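Local coordinates for phosphate-binding protein (Xanthomonas axonopodis pv. citri, PDB 5UB3) that probably serves as the periplasmic receptor for a partner diguanylate cyclase, with a periplasmic binding protein fold that holds a chloride ion in this structure, at residues R9-D12 with D13-S16; P104-S107 with L108-R112. All coordinates share one frame; numbering follows the deposited sequence.

Contact 1. Residues R9-D12 with D13-S16; sequences RISD and DPAS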
# COMPACT_ATOMS: atom_id res chain seq x y z
N ARG A 9 10.12 -1.76 -4.65
CA ARG A 9 8.79 -1.77 -4.11
C ARG A 9 8.15 -3.09 -4.56
O ARG A 9 8.61 -3.76 -5.49
CB ARG A 9 7.90 -0.60 -4.63
CG ARG A 9 7.68 -0.61 -6.13
CD ARG A 9 6.52 0.31 -6.50
NE ARG A 9 5.24 -0.26 -6.14
CZ ARG A 9 4.06 0.25 -6.47
NH1 ARG A 9 3.99 1.36 -7.19
NH2 ARG A 9 2.94 -0.33 -6.06
N ILE A 10 7.07 -3.41 -3.88
CA ILE A 10 6.21 -4.49 -4.31
C ILE A 10 5.45 -3.97 -5.50
O ILE A 10 4.86 -2.90 -5.42
CB ILE A 10 5.23 -4.85 -3.19
CG1 ILE A 10 6.01 -5.29 -1.90
CG2 ILE A 10 4.29 -5.95 -3.66
CD1 ILE A 10 5.12 -5.30 -0.68
N SER A 11 5.42 -4.74 -6.57
CA SER A 11 4.82 -4.26 -7.76
C SER A 11 4.18 -5.39 -8.50
O SER A 11 4.82 -6.38 -8.76
CB SER A 11 5.87 -3.64 -8.65
OG SER A 11 5.37 -3.35 -9.97
N ASP A 12 2.97 -5.16 -8.95
CA ASP A 12 2.32 -6.06 -9.93
C ASP A 12 2.55 -5.61 -11.38
O ASP A 12 1.92 -6.12 -12.26
CB ASP A 12 0.80 -6.14 -9.71
CG ASP A 12 0.11 -4.74 -9.64
OD1 ASP A 12 0.74 -3.66 -9.90
OD2 ASP A 12 -1.09 -4.70 -9.28
N ASP A 13 3.42 -4.63 -11.60
CA ASP A 13 3.53 -3.99 -12.93
C ASP A 13 4.89 -3.33 -13.07
O ASP A 13 5.00 -2.12 -13.25
CB ASP A 13 2.39 -3.00 -13.05
CG ASP A 13 2.28 -2.35 -14.42
OD1 ASP A 13 2.88 -2.83 -15.40
OD2 ASP A 13 1.60 -1.30 -14.47
N PRO A 14 5.95 -4.12 -12.91
CA PRO A 14 7.30 -3.55 -12.87
C PRO A 14 7.70 -2.72 -14.10
O PRO A 14 8.39 -1.74 -13.95
CB PRO A 14 8.20 -4.76 -12.74
CG PRO A 14 7.37 -5.93 -13.18
CD PRO A 14 5.98 -5.58 -12.78
N ALA A 15 7.28 -3.14 -15.29
CA ALA A 15 7.45 -2.35 -16.53
C ALA A 15 7.12 -0.89 -16.35
O ALA A 15 7.86 0.02 -16.77
CB ALA A 15 6.58 -2.94 -17.63
N SER A 16 6.00 -0.66 -15.68
CA SER A 16 5.54 0.69 -15.41
C SER A 16 6.14 1.32 -14.14
O SER A 16 6.41 2.53 -14.11
CB SER A 16 4.00 0.68 -15.36
OG SER A 16 3.54 1.34 -14.21
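Ser11 OG meets the backbone of Asp13 and Pro14 in what is probably an ST turn. The turn leads from the loop after strand 4-8 into helix 14-28 of this periplasmic binding protein. OG accepts the N-H of Asp13, with 2.8 Å between Asp13 N and Ser11 OG and an N-H...O angle of 159°. The bond carries some doubt, because OG also lies too close to an atom elsewhere in the model. The Ser11 side chain has OG anti to its own backbone N (chi1 170°), and this carries the oxygen toward the backbone of Asp13 and Pro14. With the same doubt, Ser11 OG lies 3.1 Å from Pro14 N, which has no hydrogen to give. Pro14 CD is 3.6 Å from Ser11 OG. The tight side is the buried one: Ser11 rests its side chain on Met44 and His17, and its backbone bonds to Ala45.

The solvent side is looser. Asp12 and Pro14 are exposed. Asp12 OD1 comes within 3.3 Å of Asp13 N, but at an angle too poor for a hydrogen bond. The carboxylates of Asp12 and Asp13 do not touch: Asp12 OD1 and Asp13 OD2 are 5.2 Å apart, and mild repulsion between them is likely. Asp13 holds the N-cap position, yet its side chain makes no capping bond. Its carbonyl does take a weak bond from Ser16 N.

Just before the turn, Glu65 accepts the backbone N-H of Ile10. Arg9 folds back on the same residue: Arg9 NE bonds Ile10 O at 2.8 Å, approaching from above the carbonyl plane.

Contact 2. Residues P104-S107 with L108-R112; sequences PIHS and LSQLR
Gln110 reaches back from the short 3-10 segment 109-111 and fastens the preceding loop through its amide oxygen. Its CB lies 3.6 Å from Ser107 O. Its CG stands beside the backbone N (chi1 -64°) and meets Ser107 OG at 3.5 Å. Beyond CG the chain is extended, which carries CD to 3.7 Å from His106 N. At the tip, Gln110 OE1 accepts the N-H of His106 at 2.6 Å in a nearly straight bond (165°). The donor comes in tilted out of the amide plane. Gln110 NE2 passes Ser107 OG at 4.0 Å.

The His106 ring turns its edge to OE1, with ring and amide planes 81° apart. Its ND1 makes a long, bent bond to Pro104 O, from well above the carbonyl plane, which ties the ring to its own loop. The backbone N-H of Gln110 is shared weakly between Ser107 O and Ser107 OG.

Apolar side chains face the protein. Ile105 CG2 comes to 4.5 Å from Leu111 CD1, a loose touch. Ile105 and Leu111 rest on Val178 of strand 178-182. Leu108 and Leu111 also reach Leu134 of helix 124-136, and Arg201 of strand 200-205 bonds Ile105 O.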
# COMPACT_ATOMS: atom_id res chain seq x y z
N PRO A 104 -28.96 -3.25 -2.48
CA PRO A 104 -29.66 -3.11 -1.24
C PRO A 104 -28.73 -3.01 0.00
O PRO A 104 -29.23 -2.96 1.14
CB PRO A 104 -30.41 -4.42 -1.17
CG PRO A 104 -29.41 -5.39 -1.72
CD PRO A 104 -28.87 -4.66 -2.91
N ILE A 105 -27.42 -2.97 -0.21
CA ILE A 105 -26.45 -2.82 0.89
C ILE A 105 -26.30 -1.33 1.31
O ILE A 105 -25.90 -0.49 0.49
CB ILE A 105 -25.08 -3.33 0.42
CG1 ILE A 105 -25.15 -4.83 0.09
CG2 ILE A 105 -24.02 -3.01 1.47
CD1 ILE A 105 -24.01 -5.33 -0.80
N HIS A 106 -26.53 -1.03 2.59
CA HIS A 106 -26.33 0.32 3.12
C HIS A 106 -25.27 0.47 4.19
O HIS A 106 -24.94 1.58 4.53
CB HIS A 106 -27.66 0.90 3.60
CG HIS A 106 -28.56 1.20 2.46
ND1 HIS A 106 -29.35 0.24 1.87
CD2 HIS A 106 -28.68 2.32 1.70
CE1 HIS A 106 -29.98 0.77 0.84
NE2 HIS A 106 -29.58 2.02 0.71
N SER A 107 -24.71 -0.63 4.68
CA SER A 107 -23.78 -0.53 5.77
C SER A 107 -22.83 -1.68 5.64
O SER A 107 -23.16 -2.69 5.03
CB SER A 107 -24.52 -0.65 7.12
OG SER A 107 -25.05 -1.95 7.24
N LEU A 108 -21.73 -1.59 6.34
CA LEU A 108 -20.81 -2.74 6.43
C LEU A 108 -21.43 -4.06 6.88
O LEU A 108 -21.11 -5.16 6.32
CB LEU A 108 -19.62 -2.39 7.34
CG LEU A 108 -18.45 -3.36 7.17
CD1 LEU A 108 -17.68 -3.14 5.87
CD2 LEU A 108 -17.61 -3.22 8.43
N SER A 109 -22.27 -3.99 7.92
CA SER A 109 -22.94 -5.20 8.48
C SER A 109 -23.71 -5.94 7.42
O SER A 109 -23.70 -7.16 7.38
CB SER A 109 -23.90 -4.80 9.61
OG SER A 109 -23.22 -4.04 10.65
N GLN A 110 -24.32 -5.21 6.50
CA GLN A 110 -25.05 -5.85 5.36
C GLN A 110 -24.19 -6.47 4.28
O GLN A 110 -24.73 -6.98 3.27
CB GLN A 110 -26.01 -4.84 4.74
CG GLN A 110 -27.08 -4.41 5.72
CD GLN A 110 -27.91 -3.23 5.20
OE1 GLN A 110 -27.78 -2.83 4.07
NE2 GLN A 110 -28.77 -2.70 6.05
N LEU A 111 -22.86 -6.47 4.47
CA LEU A 111 -22.01 -7.32 3.64
C LEU A 111 -22.28 -8.82 3.79
O LEU A 111 -21.94 -9.60 2.88
CB LEU A 111 -20.52 -7.12 3.94
CG LEU A 111 -19.77 -6.32 2.94
CD1 LEU A 111 -20.26 -4.86 3.01
CD2 LEU A 111 -18.30 -6.43 3.29
N ARG A 112 -22.87 -9.23 4.92
CA ARG A 112 -23.21 -10.65 5.15
C ARG A 112 -24.14 -11.16 4.09
O ARG A 112 -25.03 -10.46 3.64
CB ARG A 112 -23.67 -10.88 6.59
CG ARG A 112 -22.53 -10.42 7.53
CD ARG A 112 -22.44 -11.07 8.89
NE ARG A 112 -23.67 -10.80 9.61
CZ ARG A 112 -24.53 -11.71 10.07
NH1 ARG A 112 -24.34 -13.04 9.99
NH2 ARG A 112 -25.61 -11.25 10.68

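How the contacts relate
The two contacts do not touch, with centres about 34 Å apart and nearest atoms about 21 Å apart. They share no helix or strand. Contact 1 lies about 12 Å from the centre of the chain and contact 2 about 25 Å, at the periphery. Both are partly buried local turns, but they are built differently. In contact 1 a buried serine meets backbone at a helix start, while the acidic side chains lie toward the open side. Contact 2 joins a long exposed side chain to a loop backbone and turns three buried aliphatic residues inward. Their separate surroundings are consistent with the two lobes usual for periplasmic binding proteins.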